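Local structure of protein-glutaminase (Chryseobacterium proteolyticum, 3A55) at residues Lys22-Thr27 and Ile77-Asn82; Val28-Asp33 and Lys40-Leu45; Asn113-Val118 and Gly171-Lys176; Ser117-Val122 and Ile200-Lys205; Leu277-Leu282 and Pro292-Cys297. The protein probably hydrolyses the side-chain amide of glutamine residues within proteins, turning them into glutamate. The protein carries 1 engineered substitution. One frame throughout, in Å; residues are numbered along the deposited sequence.

Interaction 1 of 5, residues Lys22-Thr27 and Ile77-Asn82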
# COMPACT_ATOMS: atom_id res chain seq x y z
N LYS A 22 19.72 -10.40 7.66
CA LYS A 22 18.59 -11.03 6.99
C LYS A 22 18.51 -10.57 5.54
O LYS A 22 18.46 -9.37 5.28
CB LYS A 22 17.29 -10.67 7.72
CG LYS A 22 16.01 -11.07 7.00
CD LYS A 22 15.46 -12.40 7.50
CE LYS A 22 14.32 -12.91 6.62
NZ LYS A 22 13.30 -11.85 6.30
N ASP A 23 18.48 -11.52 4.62
CA ASP A 23 18.34 -11.23 3.19
C ASP A 23 16.90 -10.83 2.87
O ASP A 23 15.99 -11.67 2.90
CB ASP A 23 18.79 -12.43 2.36
CG ASP A 23 18.90 -12.12 0.87
OD1 ASP A 23 18.36 -11.09 0.42
OD2 ASP A 23 19.53 -12.93 0.15
N PHE A 24 16.70 -9.55 2.56
CA PHE A 24 15.37 -9.00 2.27
C PHE A 24 15.04 -9.17 0.78
O PHE A 24 13.88 -9.04 0.38
CB PHE A 24 15.32 -7.52 2.70
CG PHE A 24 14.03 -6.81 2.34
CD1 PHE A 24 12.96 -6.78 3.24
CD2 PHE A 24 13.89 -6.13 1.13
CE1 PHE A 24 11.77 -6.12 2.92
CE2 PHE A 24 12.71 -5.47 0.81
CZ PHE A 24 11.65 -5.46 1.71
N GLY A 25 16.06 -9.47 -0.02
CA GLY A 25 15.88 -9.65 -1.46
C GLY A 25 16.00 -8.36 -2.24
O GLY A 25 16.51 -7.35 -1.75
N LYS A 26 15.54 -8.42 -3.48
CA LYS A 26 15.65 -7.29 -4.41
C LYS A 26 14.39 -6.44 -4.37
O LYS A 26 13.28 -6.96 -4.29
CB LYS A 26 15.88 -7.79 -5.84
CG LYS A 26 16.98 -8.84 -5.97
CD LYS A 26 18.35 -8.20 -6.09
CE LYS A 26 19.45 -9.27 -6.12
NZ LYS A 26 19.11 -10.42 -7.02
N THR A 27 14.57 -5.13 -4.44
CA THR A 27 13.45 -4.21 -4.45
C THR A 27 13.92 -2.87 -5.02
O THR A 27 15.11 -2.68 -5.25
CB THR A 27 12.88 -3.99 -3.04
OG1 THR A 27 11.75 -3.11 -3.11
CG2 THR A 27 13.92 -3.39 -2.12
N ILE A 77 18.71 -5.70 -0.68
CA ILE A 77 18.65 -5.19 0.69
C ILE A 77 18.89 -6.30 1.71
O ILE A 77 18.33 -7.39 1.59
CB ILE A 77 17.25 -4.55 0.97
CG1 ILE A 77 17.02 -3.33 0.07
CG2 ILE A 77 17.07 -4.20 2.45
CD1 ILE A 77 18.00 -2.19 0.32
N PHE A 78 19.70 -6.00 2.72
CA PHE A 78 19.93 -6.90 3.86
C PHE A 78 19.61 -6.13 5.13
O PHE A 78 20.05 -4.99 5.30
CB PHE A 78 21.39 -7.36 3.90
CG PHE A 78 21.81 -8.16 2.71
CD1 PHE A 78 21.87 -9.55 2.78
CD2 PHE A 78 22.13 -7.53 1.50
CE1 PHE A 78 22.27 -10.30 1.67
CE2 PHE A 78 22.52 -8.26 0.40
CZ PHE A 78 22.59 -9.65 0.49
N LEU A 79 18.83 -6.75 6.01
CA LEU A 79 18.39 -6.08 7.22
C LEU A 79 19.06 -6.65 8.45
O LEU A 79 19.37 -7.84 8.49
CB LEU A 79 16.87 -6.20 7.38
CG LEU A 79 16.00 -5.62 6.27
CD1 LEU A 79 14.56 -5.89 6.60
CD2 LEU A 79 16.24 -4.12 6.10
N LYS A 80 19.26 -5.81 9.45
CA LYS A 80 19.65 -6.30 10.77
C LYS A 80 18.50 -7.16 11.31
O LYS A 80 17.33 -6.83 11.11
CB LYS A 80 19.99 -5.12 11.69
CG LYS A 80 21.18 -4.33 11.18
CD LYS A 80 21.63 -3.24 12.12
CE LYS A 80 22.77 -2.46 11.48
NZ LYS A 80 23.41 -1.49 12.40
N PRO A 81 18.83 -8.28 11.96
CA PRO A 81 17.78 -9.21 12.40
C PRO A 81 16.73 -8.53 13.28
O PRO A 81 17.07 -7.66 14.09
CB PRO A 81 18.56 -10.26 13.21
CG PRO A 81 19.88 -9.60 13.55
CD PRO A 81 20.17 -8.74 12.35
N ASN A 82 15.46 -8.92 13.10
CA ASN A 82 14.37 -8.45 13.95
C ASN A 82 14.21 -6.93 13.96
O ASN A 82 13.95 -6.33 15.00
CB ASN A 82 14.55 -8.98 15.38
CG ASN A 82 14.72 -10.47 15.42
OD1 ASN A 82 13.87 -11.21 14.93
ND2 ASN A 82 15.85 -10.93 15.95

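Interaction 2 of 5, residues Val28-Asp33 and Lys40-Leu45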
# COMPACT_ATOMS: atom_id res chain seq x y z
N VAL A 28 12.97 -1.98 -5.26
CA VAL A 28 13.29 -0.64 -5.77
C VAL A 28 12.99 0.39 -4.68
O VAL A 28 11.84 0.51 -4.26
CB VAL A 28 12.45 -0.31 -7.03
CG1 VAL A 28 12.67 1.14 -7.45
CG2 VAL A 28 12.77 -1.28 -8.15
N PRO A 29 14.01 1.12 -4.21
CA PRO A 29 13.74 2.18 -3.25
C PRO A 29 13.06 3.34 -3.96
O PRO A 29 13.39 3.64 -5.12
CB PRO A 29 15.13 2.58 -2.74
CG PRO A 29 16.05 2.16 -3.79
CD PRO A 29 15.44 1.01 -4.55
N VAL A 30 12.10 3.97 -3.27
CA VAL A 30 11.31 5.05 -3.87
C VAL A 30 11.35 6.36 -3.09
O VAL A 30 10.78 7.35 -3.53
CB VAL A 30 9.82 4.64 -4.08
CG1 VAL A 30 9.72 3.49 -5.07
CG2 VAL A 30 9.12 4.30 -2.74
N GLY A 31 12.03 6.37 -1.95
CA GLY A 31 12.13 7.58 -1.16
C GLY A 31 13.26 7.48 -0.17
O GLY A 31 13.57 6.40 0.34
N ILE A 32 13.93 8.61 0.07
CA ILE A 32 14.92 8.66 1.12
C ILE A 32 14.77 10.01 1.82
O ILE A 32 14.86 11.06 1.19
CB ILE A 32 16.33 8.34 0.57
CG1 ILE A 32 17.39 8.34 1.67
CG2 ILE A 32 16.70 9.26 -0.56
CD1 ILE A 32 18.62 7.53 1.30
N ASP A 33 14.47 9.96 3.11
CA ASP A 33 14.01 11.12 3.88
C ASP A 33 14.73 11.16 5.22
O ASP A 33 14.64 10.21 5.99
CB ASP A 33 12.49 11.02 4.10
CG ASP A 33 11.69 11.21 2.80
OD1 ASP A 33 11.77 12.30 2.21
OD2 ASP A 33 10.97 10.27 2.37
N LYS A 40 15.37 7.66 6.61
CA LYS A 40 14.21 6.79 6.40
C LYS A 40 14.11 6.45 4.93
O LYS A 40 14.06 7.33 4.08
CB LYS A 40 12.91 7.46 6.87
CG LYS A 40 12.92 7.87 8.34
CD LYS A 40 11.52 8.07 8.88
CE LYS A 40 10.67 8.89 7.95
NZ LYS A 40 9.46 9.39 8.66
N VAL A 41 14.08 5.16 4.64
CA VAL A 41 14.04 4.67 3.27
C VAL A 41 12.69 4.00 3.01
O VAL A 41 12.20 3.21 3.83
CB VAL A 41 15.20 3.67 3.00
CG1 VAL A 41 15.26 3.31 1.53
CG2 VAL A 41 16.55 4.26 3.45
N SER A 42 12.08 4.35 1.89
CA SER A 42 10.83 3.69 1.48
C SER A 42 11.07 2.89 0.22
O SER A 42 11.94 3.24 -0.59
CB SER A 42 9.70 4.70 1.28
OG SER A 42 10.16 5.87 0.60
N PHE A 43 10.33 1.80 0.06
CA PHE A 43 10.49 0.91 -1.08
C PHE A 43 9.17 0.71 -1.79
O PHE A 43 8.11 0.96 -1.22
CB PHE A 43 10.97 -0.47 -0.63
CG PHE A 43 12.32 -0.46 0.01
CD1 PHE A 43 13.47 -0.32 -0.77
CD2 PHE A 43 12.45 -0.61 1.37
CE1 PHE A 43 14.74 -0.34 -0.18
CE2 PHE A 43 13.71 -0.62 1.97
CZ PHE A 43 14.85 -0.47 1.19
N MET A 44 9.24 0.21 -3.02
CA MET A 44 8.02 -0.10 -3.77
C MET A 44 7.17 -1.12 -3.01
O MET A 44 7.70 -2.01 -2.34
CB MET A 44 8.36 -0.62 -5.16
CG MET A 44 9.07 -1.96 -5.16
SD MET A 44 9.44 -2.57 -6.82
CE MET A 44 7.81 -2.94 -7.43
N LEU A 45 5.86 -0.95 -3.12
CA LEU A 45 4.85 -1.89 -2.64
C LEU A 45 4.67 -1.90 -1.12
O LEU A 45 3.58 -1.60 -0.62
CB LEU A 45 5.08 -3.30 -3.20
CG LEU A 45 3.88 -4.24 -3.14
CD1 LEU A 45 2.68 -3.63 -3.88
CD2 LEU A 45 4.24 -5.60 -3.73
O HOH W 1 11.54 7.55 2.50

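Interaction 3 of 5, residues Asn113-Val118 and Gly171-Lys176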
# COMPACT_ATOMS: atom_id res chain seq x y z
N ASN A 113 -12.37 -6.22 -18.59
CA ASN A 113 -13.79 -6.49 -18.37
C ASN A 113 -14.62 -5.21 -18.39
O ASN A 113 -14.19 -4.18 -17.88
CB ASN A 113 -13.99 -7.23 -17.04
CG ASN A 113 -13.32 -8.59 -17.02
OD1 ASN A 113 -13.60 -9.46 -17.86
ND2 ASN A 113 -12.44 -8.80 -16.05
N LYS A 114 -15.81 -5.29 -18.97
CA LYS A 114 -16.73 -4.15 -19.01
C LYS A 114 -17.44 -3.98 -17.68
O LYS A 114 -18.12 -4.90 -17.20
CB LYS A 114 -17.74 -4.32 -20.15
CG LYS A 114 -17.18 -4.00 -21.53
CD LYS A 114 -16.77 -2.53 -21.63
CE LYS A 114 -16.40 -2.15 -23.06
NZ LYS A 114 -15.89 -0.75 -23.13
N LEU A 115 -17.27 -2.81 -17.07
CA LEU A 115 -17.84 -2.53 -15.75
C LEU A 115 -18.34 -1.10 -15.68
O LEU A 115 -17.89 -0.25 -16.45
CB LEU A 115 -16.78 -2.76 -14.66
CG LEU A 115 -16.19 -4.16 -14.51
CD1 LEU A 115 -14.82 -4.07 -13.87
CD2 LEU A 115 -17.13 -5.05 -13.70
N ALA A 116 -19.26 -0.83 -14.76
CA ALA A 116 -19.74 0.53 -14.55
C ALA A 116 -18.81 1.27 -13.60
O ALA A 116 -18.53 0.79 -12.50
CB ALA A 116 -21.17 0.53 -14.02
N SER A 117 -18.34 2.44 -14.02
CA SER A 117 -17.39 3.20 -13.22
C SER A 117 -18.08 4.08 -12.19
O SER A 117 -17.44 4.60 -11.28
CB SER A 117 -16.48 4.04 -14.12
OG SER A 117 -15.42 3.24 -14.62
N VAL A 118 -19.40 4.25 -12.33
CA VAL A 118 -20.17 5.07 -11.41
C VAL A 118 -21.32 4.28 -10.79
O VAL A 118 -22.18 3.74 -11.49
CB VAL A 118 -20.68 6.38 -12.09
CG1 VAL A 118 -21.39 7.27 -11.09
CG2 VAL A 118 -19.50 7.15 -12.71
N GLY A 171 -20.37 -5.76 -10.48
CA GLY A 171 -20.45 -5.10 -11.78
C GLY A 171 -19.88 -3.69 -11.85
O GLY A 171 -20.13 -2.96 -12.81
N TYR A 172 -19.09 -3.32 -10.84
CA TYR A 172 -18.54 -1.97 -10.78
C TYR A 172 -17.02 -1.96 -10.78
O TYR A 172 -16.38 -2.91 -10.34
CB TYR A 172 -19.03 -1.25 -9.51
CG TYR A 172 -20.52 -1.10 -9.45
CD1 TYR A 172 -21.28 -1.89 -8.57
CD2 TYR A 172 -21.19 -0.20 -10.27
CE1 TYR A 172 -22.66 -1.76 -8.51
CE2 TYR A 172 -22.57 -0.08 -10.22
CZ TYR A 172 -23.30 -0.86 -9.33
OH TYR A 172 -24.67 -0.74 -9.29
N ASP A 173 -16.45 -0.88 -11.29
CA ASP A 173 -15.03 -0.61 -11.06
C ASP A 173 -14.90 0.64 -10.20
O ASP A 173 -15.91 1.26 -9.80
CB ASP A 173 -14.27 -0.48 -12.39
CG ASP A 173 -12.80 -0.92 -12.27
OD1 ASP A 173 -12.26 -0.95 -11.14
OD2 ASP A 173 -12.17 -1.22 -13.31
N CYS A 174 -13.66 1.01 -9.90
CA CYS A 174 -13.41 2.18 -9.09
C CYS A 174 -12.00 2.68 -9.38
O CYS A 174 -11.29 2.12 -10.23
CB CYS A 174 -13.53 1.83 -7.60
SG CYS A 174 -12.40 0.51 -7.04
N GLU A 175 -11.62 3.75 -8.71
CA GLU A 175 -10.24 4.21 -8.72
C GLU A 175 -9.50 3.76 -7.46
O GLU A 175 -10.11 3.25 -6.52
CB GLU A 175 -10.19 5.73 -8.82
CG GLU A 175 -10.61 6.28 -10.19
CD GLU A 175 -10.77 7.79 -10.15
OE1 GLU A 175 -11.74 8.26 -9.51
OE2 GLU A 175 -9.92 8.51 -10.73
N LYS A 176 -8.18 3.92 -7.48
CA LYS A 176 -7.38 3.87 -6.25
C LYS A 176 -6.97 5.30 -5.95
O LYS A 176 -6.72 6.08 -6.87
CB LYS A 176 -6.10 3.05 -6.43
CG LYS A 176 -6.28 1.59 -6.83
CD LYS A 176 -6.89 0.76 -5.68
CE LYS A 176 -7.15 -0.69 -6.06
NZ LYS A 176 -5.93 -1.40 -6.51
O HOH W 2 -16.49 3.78 -8.80
O HOH W 3 -13.24 3.19 -12.69

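Interaction 4 of 5, residues Ser117-Val122 and Ile200-Lys205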
# COMPACT_ATOMS: atom_id res chain seq x y z
N SER A 117 -18.34 2.44 -14.02
CA SER A 117 -17.39 3.20 -13.22
C SER A 117 -18.08 4.08 -12.19
O SER A 117 -17.44 4.60 -11.28
CB SER A 117 -16.48 4.04 -14.12
OG SER A 117 -15.42 3.24 -14.62
N VAL A 118 -19.40 4.25 -12.33
CA VAL A 118 -20.17 5.07 -11.41
C VAL A 118 -21.32 4.28 -10.79
O VAL A 118 -22.18 3.74 -11.49
CB VAL A 118 -20.68 6.38 -12.09
CG1 VAL A 118 -21.39 7.27 -11.09
CG2 VAL A 118 -19.50 7.15 -12.71
N ILE A 119 -21.32 4.24 -9.46
CA ILE A 119 -22.35 3.54 -8.68
C ILE A 119 -23.64 4.40 -8.72
O ILE A 119 -23.56 5.63 -8.64
CB ILE A 119 -21.81 3.28 -7.24
CG1 ILE A 119 -20.87 2.06 -7.22
CG2 ILE A 119 -22.92 3.05 -6.24
CD1 ILE A 119 -19.63 2.18 -8.09
N PRO A 120 -24.81 3.76 -8.91
CA PRO A 120 -26.02 4.55 -9.21
C PRO A 120 -26.57 5.45 -8.09
O PRO A 120 -27.25 6.44 -8.40
CB PRO A 120 -27.06 3.48 -9.57
CG PRO A 120 -26.57 2.24 -8.87
CD PRO A 120 -25.07 2.32 -8.98
N ASP A 121 -26.33 5.09 -6.84
CA ASP A 121 -26.91 5.82 -5.70
C ASP A 121 -26.19 5.47 -4.40
O ASP A 121 -25.38 4.53 -4.34
CB ASP A 121 -28.42 5.56 -5.58
CG ASP A 121 -28.76 4.07 -5.62
OD1 ASP A 121 -29.74 3.71 -6.31
OD2 ASP A 121 -28.04 3.27 -4.97
N VAL A 122 -26.48 6.24 -3.35
CA VAL A 122 -25.78 6.05 -2.08
C VAL A 122 -26.22 4.75 -1.40
O VAL A 122 -25.43 4.16 -0.67
CB VAL A 122 -25.95 7.27 -1.13
CG1 VAL A 122 -27.37 7.35 -0.59
CG2 VAL A 122 -24.91 7.22 0.01
N ILE A 200 -9.68 2.22 -1.98
CA ILE A 200 -10.49 2.43 -3.17
C ILE A 200 -11.27 3.73 -3.09
O ILE A 200 -11.76 4.11 -2.02
CB ILE A 200 -11.43 1.23 -3.48
CG1 ILE A 200 -12.43 0.95 -2.33
CG2 ILE A 200 -10.59 0.00 -3.83
CD1 ILE A 200 -13.57 0.04 -2.73
N LEU A 201 -11.35 4.41 -4.24
CA LEU A 201 -12.03 5.69 -4.37
C LEU A 201 -13.20 5.45 -5.32
O LEU A 201 -13.01 5.22 -6.52
CB LEU A 201 -11.07 6.73 -4.93
CG LEU A 201 -11.64 8.14 -5.11
CD1 LEU A 201 -11.92 8.81 -3.79
CD2 LEU A 201 -10.67 8.99 -5.95
N VAL A 202 -14.39 5.47 -4.75
CA VAL A 202 -15.58 5.03 -5.47
C VAL A 202 -16.41 6.22 -5.91
O VAL A 202 -16.69 7.11 -5.12
CB VAL A 202 -16.44 4.08 -4.57
CG1 VAL A 202 -17.68 3.58 -5.34
CG2 VAL A 202 -15.59 2.90 -4.07
N SER A 203 -16.76 6.24 -7.19
CA SER A 203 -17.65 7.27 -7.76
C SER A 203 -19.09 6.80 -7.69
O SER A 203 -19.39 5.64 -7.96
CB SER A 203 -17.26 7.58 -9.21
OG SER A 203 -16.01 8.23 -9.29
N TYR A 204 -19.99 7.70 -7.30
CA TYR A 204 -21.42 7.35 -7.20
C TYR A 204 -22.24 8.61 -7.44
O TYR A 204 -21.74 9.73 -7.28
CB TYR A 204 -21.75 6.74 -5.82
CG TYR A 204 -21.76 7.76 -4.72
CD1 TYR A 204 -20.56 8.25 -4.19
CD2 TYR A 204 -22.96 8.29 -4.24
CE1 TYR A 204 -20.56 9.21 -3.20
CE2 TYR A 204 -22.96 9.25 -3.24
CZ TYR A 204 -21.76 9.71 -2.73
OH TYR A 204 -21.74 10.67 -1.74
N LYS A 205 -23.51 8.42 -7.81
CA LYS A 205 -24.39 9.56 -8.04
C LYS A 205 -25.14 9.88 -6.76
O LYS A 205 -25.74 8.99 -6.14
CB LYS A 205 -25.35 9.30 -9.20
CG LYS A 205 -24.64 9.25 -10.54
CD LYS A 205 -25.60 8.98 -11.68
CE LYS A 205 -24.84 8.88 -12.99
NZ LYS A 205 -25.78 8.53 -14.11
O HOH W 2 -16.49 3.78 -8.80
O HOH W 4 -27.48 8.92 -3.91

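Interaction 5 of 5, residues Leu277-Leu282 and Pro292-Cys297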
# COMPACT_ATOMS: atom_id res chain seq x y z
N LEU A 277 -2.85 -11.51 1.66
CA LEU A 277 -3.95 -11.63 2.61
C LEU A 277 -3.85 -12.94 3.38
O LEU A 277 -4.07 -12.97 4.59
CB LEU A 277 -5.30 -11.56 1.89
CG LEU A 277 -5.62 -10.21 1.26
CD1 LEU A 277 -6.95 -10.32 0.52
CD2 LEU A 277 -5.68 -9.11 2.31
N THR A 278 -3.51 -14.02 2.69
CA THR A 278 -3.37 -15.32 3.34
C THR A 278 -2.26 -15.27 4.40
O THR A 278 -2.44 -15.74 5.53
CB THR A 278 -3.12 -16.44 2.32
OG1 THR A 278 -4.27 -16.55 1.47
CG2 THR A 278 -2.88 -17.79 3.02
N LYS A 279 -1.13 -14.68 4.05
CA LYS A 279 0.00 -14.59 4.98
C LYS A 279 -0.35 -13.78 6.22
O LYS A 279 0.09 -14.12 7.32
CB LYS A 279 1.23 -13.98 4.29
CG LYS A 279 2.52 -13.98 5.12
CD LYS A 279 3.07 -15.39 5.27
CE LYS A 279 4.38 -15.42 6.03
NZ LYS A 279 4.88 -16.82 6.20
N PHE A 280 -1.13 -12.70 6.05
CA PHE A 280 -1.46 -11.80 7.16
C PHE A 280 -2.76 -12.16 7.88
O PHE A 280 -3.17 -11.44 8.80
CB PHE A 280 -1.54 -10.34 6.68
CG PHE A 280 -0.25 -9.77 6.16
CD1 PHE A 280 0.98 -10.40 6.34
CD2 PHE A 280 -0.27 -8.54 5.51
CE1 PHE A 280 2.15 -9.83 5.85
CE2 PHE A 280 0.89 -7.96 5.04
CZ PHE A 280 2.10 -8.61 5.21
N SER A 281 -3.39 -13.25 7.47
CA SER A 281 -4.73 -13.59 7.94
C SER A 281 -4.91 -13.55 9.45
O SER A 281 -5.92 -13.02 9.95
CB SER A 281 -5.16 -14.95 7.40
OG SER A 281 -6.54 -15.18 7.68
N LEU A 282 -3.95 -14.12 10.19
CA LEU A 282 -4.09 -14.22 11.65
C LEU A 282 -3.45 -13.07 12.42
O LEU A 282 -3.40 -13.09 13.65
CB LEU A 282 -3.55 -15.57 12.16
CG LEU A 282 -4.19 -16.81 11.52
CD1 LEU A 282 -3.53 -18.07 12.09
CD2 LEU A 282 -5.70 -16.85 11.73
N PRO A 292 5.65 -9.90 8.38
CA PRO A 292 6.37 -11.08 7.88
C PRO A 292 6.62 -10.98 6.38
O PRO A 292 5.92 -10.24 5.66
CB PRO A 292 5.44 -12.26 8.19
CG PRO A 292 4.27 -11.69 8.93
CD PRO A 292 4.27 -10.22 8.82
N ASP A 293 7.61 -11.74 5.91
CA ASP A 293 8.07 -11.71 4.52
C ASP A 293 6.96 -12.17 3.57
O ASP A 293 6.36 -13.21 3.77
CB ASP A 293 9.29 -12.64 4.38
CG ASP A 293 10.19 -12.27 3.21
OD1 ASP A 293 9.70 -11.68 2.23
OD2 ASP A 293 11.40 -12.57 3.28
N VAL A 294 6.69 -11.36 2.55
CA VAL A 294 5.77 -11.77 1.49
C VAL A 294 6.47 -11.84 0.13
O VAL A 294 5.81 -11.80 -0.92
CB VAL A 294 4.52 -10.85 1.41
CG1 VAL A 294 3.62 -11.06 2.62
CG2 VAL A 294 4.92 -9.38 1.26
N SER A 295 7.81 -11.93 0.14
CA SER A 295 8.59 -12.02 -1.09
C SER A 295 8.24 -13.26 -1.91
O SER A 295 8.32 -13.24 -3.13
CB SER A 295 10.10 -11.98 -0.78
OG SER A 295 10.48 -13.05 0.07
N SER A 296 7.84 -14.33 -1.21
CA SER A 296 7.44 -15.58 -1.85
C SER A 296 6.29 -15.40 -2.85
O SER A 296 6.15 -16.18 -3.80
CB SER A 296 7.01 -16.60 -0.79
OG SER A 296 8.05 -16.85 0.14
N CYS A 297 5.48 -14.36 -2.65
CA CYS A 297 4.16 -14.29 -3.28
C CYS A 297 4.11 -14.24 -4.82
O CYS A 297 3.46 -15.08 -5.44
CB CYS A 297 3.32 -13.18 -2.62
SG CYS A 297 2.74 -13.64 -0.95

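Interaction 1 of 5, residues Lys22-Thr27 and Ile77-Asn82
D23 sets OD1 over one face of the F78 ring, its carboxylate inclined 28° to the ring and the side chains crossing at a slant, with CG of D23 3.9 Å from CE1 of F78. The two are a non-hydrogen-bonded pair of the antiparallel strands 22-35 and 75-79, whose short segments run at 152°. On the other side of the sheet F24 and I77 lie alongside one another and point the same way: CD2 of F24 is 3.7 Å from CB of I77. With CG anti to the backbone N (chi1 175°), the F24 ring also carries its CD1 to 3.8 Å from CD1 of L79, whose side chain it crosses obliquely. T27 adds its methyl CG2 against CG1 of I77.

Around K22 and L79 the backbone bonds are reciprocal, and both lie in the carbonyl plane. Further along, I77 O takes F24 N at 2.9 Å and, weakly, G25 N, because F24 and G25 together face I77 in a classic beta bulge. G25 has a positive phi, at which a side chain would jam against the preceding carbonyl. G25 N bonds D23 OD1 at 2.8 Å, which makes an Asx turn. OD1 also bonds H76, whose ring stacks on F78, while Y50 meets F24 edge-to-face. One carboxylate oxygen therefore ties the bulge to H76, which would fix the tilt of the acid over F78 and probably draws off some of the charge on OD1.

Interaction 2 of 5, residues Val28-Asp33 and Lys40-Leu45
S42 turns OG into the position between its backbone N and carbonyl carbon (chi1 42°), which lays the hydroxyl 3.1 Å from CA of G31. M44 uses the same kind of first torsion (chi1 66°), and an extended second torsion then brings SD to 3.8 Å from both CB and CG2 of V28, the two side chains meeting at a slant. F43 instead has CG beside its backbone N; the ring's CD1 sits 3.5 Å from CA of P29, with V28 O at the ring edge in its plane.

The strands belong to a beta hairpin of segments 159° apart, interrupted by a classic bulge: V30 and G31 both face S42. S42 O accepts V30 N at 2.8 Å and G31 N only weakly, and the register slips by one residue between P29 and G31. In the conformer described, a side chain at G31 would collide with S42 OG, so the close approach probably relies on the glycine. CG2 of V30 lies 3.7 Å from S42 O.

Toward the turn, D33 and K40 exchange two backbone bonds. A water gives its hydrogens to D33 OD2 and K40 O and accepts from S42 OG at 2.9 Å, linking three polar groups along one face. K40 NZ finds its carboxylate partner in E35.

Interaction 3 of 5, residues Asn113-Val118 and Gly171-Lys176
A116 and Y172 bridge their backbones through two bonds, A116 N to G171 O at 3.0 Å and D173 N to A116 O at 2.9 Å, while the touching parts of the chains run 67° apart. This is a single beta bridge, made where the chain leaves helix 156-169 through a Schellman motif at G171 and before it enters strand 175-180. The positive phi of G171 (92°) would press a side chain against the preceding carbonyl. The two bonds differ in approach: A116 N is tilted slightly from the plane of its acceptor carbonyl, whereas D173 N stands well above the plane of A116 O.

L115 lies against the bridge. Its CG lies beside the backbone N (chi1 -62°), and the fork of the side chain divides between two neighbours: CD2 reaches the carbonyl carbon of G171 at 3.6 Å, and CD1 meets CB of D173 at 3.9 Å as the two side chains cross at a slant. L115 also touches M168 of the helix. The Y172 ring turns its edge to A116 O, which lies in the ring plane, and CD2 rests 3.8 Å from CB of A116.

D173 OD1 takes two partners: it accepts C174 N from the anti side, tilted out of the carboxylate plane, and is salt-bridged to R164 of helix 156-169, so the carboxylate is held at both the loop and the helix. Farther along, where the chains separate, one water donates to S117 O and to D173 O, each at 2.8 Å.

Interaction 4 of 5, residues Ser117-Val122 and Ile200-Lys205
Two backbone bonds hold I119 against strand 196-205: I119 N gives to S203 O at 2.8 Å, close to straight at 174°, and K205 N reaches I119 O at 2.9 Å nearly along the C=O direction. CA-H contacts accompany them, with CA of Y204 3.1 Å from I119 O and CA of D121 3.4 Å from K205 O.

Water extends the pairing at both ends. The molecule bound to S117 O also accepts from S203 N; another accepts from V122 N and donates to K205 O.

These bonds make I119 and Y204 a parallel bridge, which adds the short, weakly bonded strand 118-119 to the mixed sheet just before helix 122-133. D121 is the N-cap of that helix, and its OD2 bonds T124 OG1.

Apolar contacts fall on two faces. On the buried one, CG1 of I119 lies anti to the carbonyl carbon (chi1 -80°) and carries CD1 to 3.7 Å from CG1 of V202, while CB packs on CB of Y204, also at 3.7 Å. L128 of the helix and Y172 also touch I119. Cutting I119 back to an alanine is likely to leave a gap beside V202 and the helix. On the opposite face, V118 crosses the K205 chain at about a right angle, CG1 approaching CG at 3.8 Å. Beyond the bridge, CB of V122 lies 4.2 Å from CE2 of Y204.

Interaction 5 of 5, residues Leu277-Leu282 and Pro292-Cys297
Helix 271-280 and the C-terminal loop that follows it, joined by the C275-C297 disulfide, meet here in a small apolar contact with no hydrogen bond across it. F280 is its centre. With CG beside the backbone N (chi1 -64°), the ring sends CE1 to 3.7 Å from CD of P292 and 3.8 Å from CG1 of V294. V294 crosses the phenyl group at about a right angle, P292 at a slant, and P292 O lies at the ring edge in its plane. Y151 meets the same ring edge-to-face. Without the ring, as with a serine here, a gap would probably open beside P292 and V294 and Y151 would lose its aromatic partner.

K279 runs its aliphatic chain past the loop: CG is 4.0 Å from CG1 of V294, and CE is 3.7 Å from D293 O and 4.0 Å from CB of P292. V294 also touches V276 of the helix and begins a type I turn that ends at C297.

D293 forms an Asx turn that overlaps the start of the type I turn. Its OD1 receives two donors from the same face of the carboxylate plane, S295 N at 2.8 Å and S295 OG at 2.7 Å.

How the interactions relate
Interactions 1 and 2 are consecutive parts of one antiparallel sheet, sharing strand 22-35, and interaction 2 is nested within the chain loop of interaction 1. They touch where CG2 of T27 lies 3.4 Å from CD1 of F43. Interactions 3 and 4 share S117, V118 and a water; E175 O and L201 N, 2.8 Å apart, probably bond between them. This pair lies across the chain's centre from the first, interactions 1 and 4 being about 41 Å apart between centres. Interaction 5 approaches interaction 1 where K22 NZ lies 3.6 Å from D293 OD2, a long and weak pairing. Strand 196-205, used by interaction 4, also carries H197 of a possible Cys-His-Asp triad with C156 and D217.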